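Local coordinates for protein giardin subunit alpha-1 (Giardia intestinalis, PDB 4EVF) that binds calcium and, in a calcium-dependent way, phospholipids such as phosphatidylserine, as an annexin involved in attachment of the parasite to the intestinal mucosa, at residues 174-177 and 178-182; 190-193 and 194-198; 198-201 and 202-205. All coordinates share one frame; numbering follows the deposited sequence.

Overall arrangement
Three neighbouring pieces of the all-helical annexin fold, in series along the chain, lie in the predicted third repeat on the same side of the chain's centre. Contact 1, at the end of helix 171-180, is mostly buried, ruled by two phenylalanine rings and a valine. Contact 2 closes helix 183-196 nearer solvent, with an amide oxygen over a ring and a lysine curled back on the backbone. Contact 3, the serine-capped start of helix 201-208, is mixed: Ile201, Ala204 and Ile205 are buried, Lys199 and Gln203 at the surface. It touches both others: Gly198 is shared with contact 2, whose Phe193 ring packs on 199-201, and Ile201 CG2 lies 3.7 Å from Phe178 CZ.

Contact 1: residues 174-177 and 178-182; sequences LIDF and FGTVP
The C-terminal turn of helix 171-180, in the predicted third annexin repeat, brings Phe177 against both Phe178 and Val181. The two neighbouring rings form a T-shaped pair: the edge of Phe177 points at the face of Phe178, with centroids 5.1 Å apart and planes at 82°. CD1 of Phe177 is the atom that leads, 3.7 Å from CD2 of Phe178 and nearer the rim of that ring than its middle. Val181 covers one face of the Phe177 ring in a CH-pi contact, its CB 4.2 Å from the centroid and only 12° off the normal. The first torsion of Phe177 (chi1 175°) puts CG beside the carbonyl carbon, on the side where Val181 comes over the ring.

Beyond the rings the last turn is held by its carbonyls. Phe177 O accepts from Val181 N at 2.9 Å and, weakly, from Thr180 N. Thr180 turns its hydroxyl back along the helix, OG1 donating to Asp176 O at 2.6 Å. Helices 155-167 and 183-196 touch Phe177, while Leu139 of helix 135-145 meets Phe178. The hydroxyl thus gives Asp176 O a side-chain donor in the last turn, and two more carbonyls near the helix end, Phe178 O and Val181 O, are both taken by Arg148 NH1.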
loop_
_atom_site.group_PDB
_atom_site.type_symbol
_atom_site.label_atom_id
_atom_site.label_comp_id
_atom_site.label_asym_id
_atom_site.label_seq_id
_atom_site.Cartn_x
_atom_site.Cartn_y
_atom_site.Cartn_z
ATOM N N LEU A 174 21.039 8.408 7.022
ATOM C CA LEU A 174 19.583 8.387 7.014
ATOM C C LEU A 174 19.030 7.409 5.979
ATOM O O LEU A 174 18.110 6.636 6.269
ATOM C CB LEU A 174 19.060 9.788 6.753
ATOM C CG LEU A 174 18.689 10.680 7.938
ATOM C CD1 LEU A 174 19.359 10.322 9.243
ATOM C CD2 LEU A 174 18.884 12.168 7.564
ATOM N N ILE A 175 19.595 7.445 4.776
ATOM C CA ILE A 175 19.130 6.603 3.682
ATOM C C ILE A 175 19.383 5.134 4.016
ATOM O O ILE A 175 18.526 4.275 3.822
ATOM C CB ILE A 175 19.816 6.996 2.359
ATOM C CG1 ILE A 175 19.362 8.395 1.923
ATOM C CG2 ILE A 175 19.511 5.995 1.269
ATOM C CD1 ILE A 175 20.276 9.044 0.894
ATOM N N ASP A 176 20.572 4.858 4.529
ATOM C CA ASP A 176 20.935 3.503 4.910
ATOM C C ASP A 176 20.100 3.039 6.101
ATOM O O ASP A 176 19.648 1.908 6.134
ATOM C CB ASP A 176 22.424 3.434 5.250
ATOM C CG ASP A 176 22.837 2.067 5.726
ATOM O OD1 ASP A 176 23.090 1.203 4.861
ATOM O OD2 ASP A 176 22.893 1.855 6.959
ATOM N N PHE A 177 19.886 3.915 7.079
ATOM C CA PHE A 177 19.103 3.530 8.247
ATOM C C PHE A 177 17.661 3.162 7.895
ATOM O O PHE A 177 17.196 2.069 8.200
ATOM C CB PHE A 177 19.096 4.628 9.316
ATOM C CG PHE A 177 18.209 4.312 10.483
ATOM C CD1 PHE A 177 16.876 4.702 10.482
ATOM C CD2 PHE A 177 18.695 3.586 11.563
ATOM C CE1 PHE A 177 16.054 4.394 11.551
ATOM C CE2 PHE A 177 17.887 3.295 12.628
ATOM C CZ PHE A 177 16.564 3.684 12.629
ATOM N N PHE A 178 16.944 4.084 7.263
ATOM C CA PHE A 178 15.561 3.810 6.899
ATOM C C PHE A 178 15.448 2.683 5.862
ATOM O O PHE A 178 14.473 1.933 5.862
ATOM C CB PHE A 178 14.851 5.097 6.456
ATOM C CG PHE A 178 14.517 6.004 7.602
ATOM C CD1 PHE A 178 13.359 5.806 8.332
ATOM C CD2 PHE A 178 15.377 7.024 7.975
ATOM C CE1 PHE A 178 13.050 6.620 9.408
ATOM C CE2 PHE A 178 15.086 7.830 9.049
ATOM C CZ PHE A 178 13.914 7.637 9.765
ATOM N N GLY A 179 16.459 2.542 5.010
ATOM C CA GLY A 179 16.449 1.496 4.003
ATOM C C GLY A 179 16.800 0.085 4.466
ATOM O O GLY A 179 16.508 -0.884 3.751
ATOM N N THR A 180 17.408 -0.053 5.649
ATOM C CA THR A 180 17.875 -1.374 6.103
ATOM C C THR A 180 17.483 -1.783 7.529
ATOM O O THR A 180 17.708 -2.932 7.937
ATOM C CB THR A 180 19.426 -1.519 5.977
ATOM O OG1 THR A 180 20.077 -0.594 6.854
ATOM C CG2 THR A 180 19.900 -1.279 4.541
ATOM N N VAL A 181 16.933 -0.860 8.305
ATOM C CA VAL A 181 16.551 -1.198 9.669
ATOM C C VAL A 181 15.351 -2.141 9.649
ATOM O O VAL A 181 14.409 -1.934 8.889
ATOM C CB VAL A 181 16.234 0.051 10.529
ATOM C CG1 VAL A 181 14.931 0.692 10.083
ATOM C CG2 VAL A 181 16.153 -0.327 11.996
ATOM N N PRO A 182 15.392 -3.199 10.473
ATOM C CA PRO A 182 14.236 -4.095 10.553
ATOM C C PRO A 182 13.100 -3.393 11.274
ATOM O O PRO A 182 13.359 -2.609 12.177
ATOM C CB PRO A 182 14.762 -5.283 11.377
ATOM C CG PRO A 182 16.270 -5.225 11.223
ATOM C CD PRO A 182 16.571 -3.745 11.173
#

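Contact 2: residues 190-193 and 194-198; sequences AEAF and KAQNG
The Phe193 ring carries Asn197 OD1 over one face, 3.5 Å above the plane and over its centre, while Lys194 N lies near the plane at the ring's edge. The amide plane of Asn197 stands 74° from the ring, so the carboxamide meets the face oxygen first instead of lying flat on it. This is the C-terminal turn of helix 183-196, in the predicted third annexin repeat, and Asn197 is where the chain leaves helical geometry. Its CG is anti to the carbonyl carbon (chi1 -56°), which sends the amide back over Phe193. The nearest ring atoms, CG and CD2 of Phe193, are each 3.6 Å from OD1 of Asn197, a van der Waals contact that no bond holds and whose electrostatics are probably not attractive in themselves.

OD1 of Asn197 also comes 3.3 Å from Phe193 O, but these are two acceptors and not a bond; what joins the residues is Asn197 N, donating to Phe193 O at 2.9 Å. Phe193 O takes a second, weak bond from Gln196 N, whose main bond goes to Ala192 O. Phe193 is buried, touching Leu162 and Asp163 of helix 155-167 and Ile201 of helix 201-208; Asp163 also touches Asn197.

On the exposed side, Lys194 and Glu191 run side by side and point the same way. The lysine chain bends at chi2 (-87°) and again at chi3, curling its amino group back over the preceding turn. Its charge does not meet the carboxylate: Glu191 OE2 and Lys194 NZ remain 4.9 Å apart, so any attraction acts at a distance. Instead Glu191 O accepts from two donors, Ala195 N at 2.9 Å and, weakly, Lys194 NZ at 3.1 Å.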
loop_
_atom_site.group_PDB
_atom_site.type_symbol
_atom_site.label_atom_id
_atom_site.label_comp_id
_atom_site.label_asym_id
_atom_site.label_seq_id
_atom_site.Cartn_x
_atom_site.Cartn_y
_atom_site.Cartn_z
ATOM N N ALA A 190 12.153 4.380 17.653
ATOM C CA ALA A 190 11.323 5.579 17.517
ATOM C C ALA A 190 10.832 6.036 18.877
ATOM O O ALA A 190 10.724 7.232 19.137
ATOM C CB ALA A 190 10.145 5.325 16.591
ATOM N N GLU A 191 10.529 5.075 19.747
ATOM C CA GLU A 191 10.081 5.400 21.087
ATOM C C GLU A 191 11.204 6.011 21.917
ATOM O O GLU A 191 10.995 6.982 22.655
ATOM C CB GLU A 191 9.528 4.156 21.781
ATOM C CG GLU A 191 8.176 4.386 22.424
ATOM C CD GLU A 191 7.204 3.267 22.123
ATOM O OE1 GLU A 191 7.533 2.095 22.426
ATOM O OE2 GLU A 191 6.118 3.561 21.570
ATOM N N ALA A 192 12.397 5.437 21.807
ATOM C CA ALA A 192 13.536 5.957 22.544
ATOM C C ALA A 192 13.871 7.354 22.031
ATOM O O ALA A 192 14.155 8.263 22.815
ATOM C CB ALA A 192 14.732 5.025 22.417
ATOM N N PHE A 193 13.808 7.520 20.712
ATOM C CA PHE A 193 14.065 8.811 20.070
ATOM C C PHE A 193 13.180 9.903 20.664
ATOM O O PHE A 193 13.661 10.885 21.226
ATOM C CB PHE A 193 13.778 8.699 18.577
ATOM C CG PHE A 193 14.377 9.802 17.759
ATOM C CD1 PHE A 193 13.705 11.004 17.594
ATOM C CD2 PHE A 193 15.604 9.628 17.135
ATOM C CE1 PHE A 193 14.253 12.014 16.829
ATOM C CE2 PHE A 193 16.156 10.632 16.369
ATOM C CZ PHE A 193 15.484 11.825 16.219
ATOM N N LYS A 194 11.877 9.709 20.509
ATOM C CA LYS A 194 10.857 10.558 21.109
ATOM C C LYS A 194 11.128 10.852 22.584
ATOM O O LYS A 194 11.113 12.011 23.007
ATOM C CB LYS A 194 9.477 9.910 20.914
ATOM C CG LYS A 194 8.385 10.337 21.898
ATOM C CD LYS A 194 8.378 9.490 23.188
ATOM C CE LYS A 194 8.032 8.023 22.925
ATOM N NZ LYS A 194 8.305 7.143 24.113
ATOM N N ALA A 195 11.382 9.808 23.370
ATOM C CA ALA A 195 11.562 9.992 24.811
ATOM C C ALA A 195 12.781 10.838 25.172
ATOM O O ALA A 195 12.739 11.609 26.128
ATOM C CB ALA A 195 11.607 8.642 25.535
ATOM N N GLN A 196 13.865 10.711 24.416
ATOM C CA GLN A 196 15.105 11.362 24.839
ATOM C C GLN A 196 15.431 12.676 24.129
ATOM O O GLN A 196 16.148 13.506 24.674
ATOM C CB GLN A 196 16.292 10.399 24.779
ATOM C CG GLN A 196 16.597 9.829 23.403
ATOM C CD GLN A 196 17.434 8.557 23.472
ATOM O OE1 GLN A 196 18.500 8.460 22.851
ATOM N NE2 GLN A 196 16.948 7.569 24.221
ATOM N N ASN A 197 14.899 12.868 22.928
ATOM C CA ASN A 197 15.257 14.036 22.132
ATOM C C ASN A 197 14.135 15.051 22.089
ATOM O O ASN A 197 12.989 14.722 22.381
ATOM C CB ASN A 197 15.621 13.611 20.715
ATOM C CG ASN A 197 16.733 12.586 20.692
ATOM O OD1 ASN A 197 16.627 11.547 20.034
ATOM N ND2 ASN A 197 17.804 12.866 21.420
ATOM N N GLY A 198 14.461 16.278 21.706
ATOM C CA GLY A 198 13.457 17.323 21.628
ATOM C C GLY A 198 12.341 16.953 20.665
ATOM O O GLY A 198 11.164 17.149 20.962
#

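Contact 3: residues 198-201 and 202-205; sequences GKSI and EQAI
Ser200 overlaps the carboxylate end of Glu202, its CB 3.5 Å from OE2 of Glu202, while its hydroxyl turns toward the opening turn of helix 201-208. Ser200 is the N-cap: OG, placed between the backbone N and the carbonyl carbon (chi1 66°), accepts a bond from Gln203 N that is long and weak at 3.4 Å but fairly straight, 160° at the hydrogen. The ordinary helical ladder starts at the same residue, with Ala204 N donating to Ser200 O at 2.9 Å and Ile205 N to Ile201 O at the same length.

Glu202 folds back at chi2 (92°), which brings its carboxylate round to the cap. A water spans the two side chains, 2.6 Å from Ser200 OG and 2.5 Å from Glu202 OE1, to which it donates. An acid at the first turn of a helix probably gains from the N-terminal dipole, and here the shared water ties it to the capping serine.

Lys199, just ahead of the cap, lays its aliphatic chain obliquely across Gln203, with CB 3.7 Å from Gln203 CB. The chain is extended beyond CG and carries NZ on to Thr207 OG1, further along the helix, where it is hydrogen-bonded. Thr207 OG1 is also bonded to Gln203 O.

The interior side belongs to isoleucines: CG2 of Ile201 lies 4.4 Å from CG1 of Ile205. Ile201 packs on Tyr186, Ala190 and Phe193 of helix 183-196 and on Leu162 of helix 155-167, Ala204 and Ile205 meet Phe166 of that same helix, and Ile205 and Glu202 face helix 211-225.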
loop_
_atom_site.group_PDB
_atom_site.type_symbol
_atom_site.label_atom_id
_atom_site.label_comp_id
_atom_site.label_asym_id
_atom_site.label_seq_id
_atom_site.Cartn_x
_atom_site.Cartn_y
_atom_site.Cartn_z
ATOM N N GLY A 198 14.461 16.278 21.706
ATOM C CA GLY A 198 13.457 17.323 21.628
ATOM C C GLY A 198 12.341 16.953 20.665
ATOM O O GLY A 198 11.164 17.149 20.962
ATOM N N LYS A 199 12.722 16.405 19.513
ATOM C CA LYS A 199 11.774 16.037 18.473
ATOM C C LYS A 199 11.559 14.542 18.416
ATOM O O LYS A 199 12.387 13.773 18.889
ATOM C CB LYS A 199 12.274 16.511 17.104
ATOM C CG LYS A 199 12.301 18.015 16.969
ATOM C CD LYS A 199 12.970 18.477 15.691
ATOM C CE LYS A 199 12.960 20.000 15.626
ATOM N NZ LYS A 199 13.833 20.526 14.533
ATOM N N SER A 200 10.441 14.143 17.824
ATOM C CA SER A 200 10.242 12.756 17.431
ATOM C C SER A 200 10.877 12.558 16.050
ATOM O O SER A 200 11.249 13.539 15.372
ATOM C CB SER A 200 8.752 12.453 17.338
ATOM O OG SER A 200 8.183 13.200 16.277
ATOM N N ILE A 201 10.972 11.305 15.614
ATOM C CA ILE A 201 11.526 11.022 14.291
ATOM C C ILE A 201 10.754 11.778 13.197
ATOM O O ILE A 201 11.365 12.364 12.295
ATOM C CB ILE A 201 11.602 9.491 13.977
ATOM C CG1 ILE A 201 12.385 8.745 15.071
ATOM C CG2 ILE A 201 12.273 9.259 12.654
ATOM C CD1 ILE A 201 12.731 7.278 14.724
ATOM N N GLU A 202 9.423 11.790 13.289
ATOM C CA GLU A 202 8.591 12.477 12.291
ATOM C C GLU A 202 8.925 13.970 12.184
ATOM O O GLU A 202 8.945 14.535 11.088
ATOM C CB GLU A 202 7.100 12.340 12.604
ATOM C CG GLU A 202 6.640 10.975 13.068
ATOM C CD GLU A 202 6.660 10.827 14.581
ATOM O OE1 GLU A 202 5.786 11.420 15.257
ATOM O OE2 GLU A 202 7.541 10.112 15.094
ATOM N N GLN A 203 9.149 14.612 13.327
ATOM C CA GLN A 203 9.473 16.037 13.351
ATOM C C GLN A 203 10.869 16.275 12.785
ATOM O O GLN A 203 11.109 17.245 12.044
ATOM C CB GLN A 203 9.344 16.582 14.777
ATOM C CG GLN A 203 7.932 16.421 15.320
ATOM C CD GLN A 203 7.780 16.837 16.770
ATOM O OE1 GLN A 203 6.813 17.502 17.131
ATOM N NE2 GLN A 203 8.722 16.436 17.607
ATOM N N ALA A 204 11.780 15.362 13.116
ATOM C CA ALA A 204 13.133 15.396 12.581
ATOM C C ALA A 204 13.121 15.330 11.057
ATOM O O ALA A 204 13.819 16.095 10.402
ATOM C CB ALA A 204 13.987 14.272 13.185
ATOM N N ILE A 205 12.309 14.428 10.504
ATOM C CA ILE A 205 12.163 14.299 9.061
ATOM C C ILE A 205 11.714 15.626 8.440
ATOM O O ILE A 205 12.234 16.061 7.409
ATOM C CB ILE A 205 11.153 13.179 8.690
ATOM C CG1 ILE A 205 11.686 11.809 9.114
ATOM C CG2 ILE A 205 10.875 13.163 7.195
ATOM C CD1 ILE A 205 10.782 10.668 8.715
HETATM O O HOH W 1 5.626 13.784 16.060
#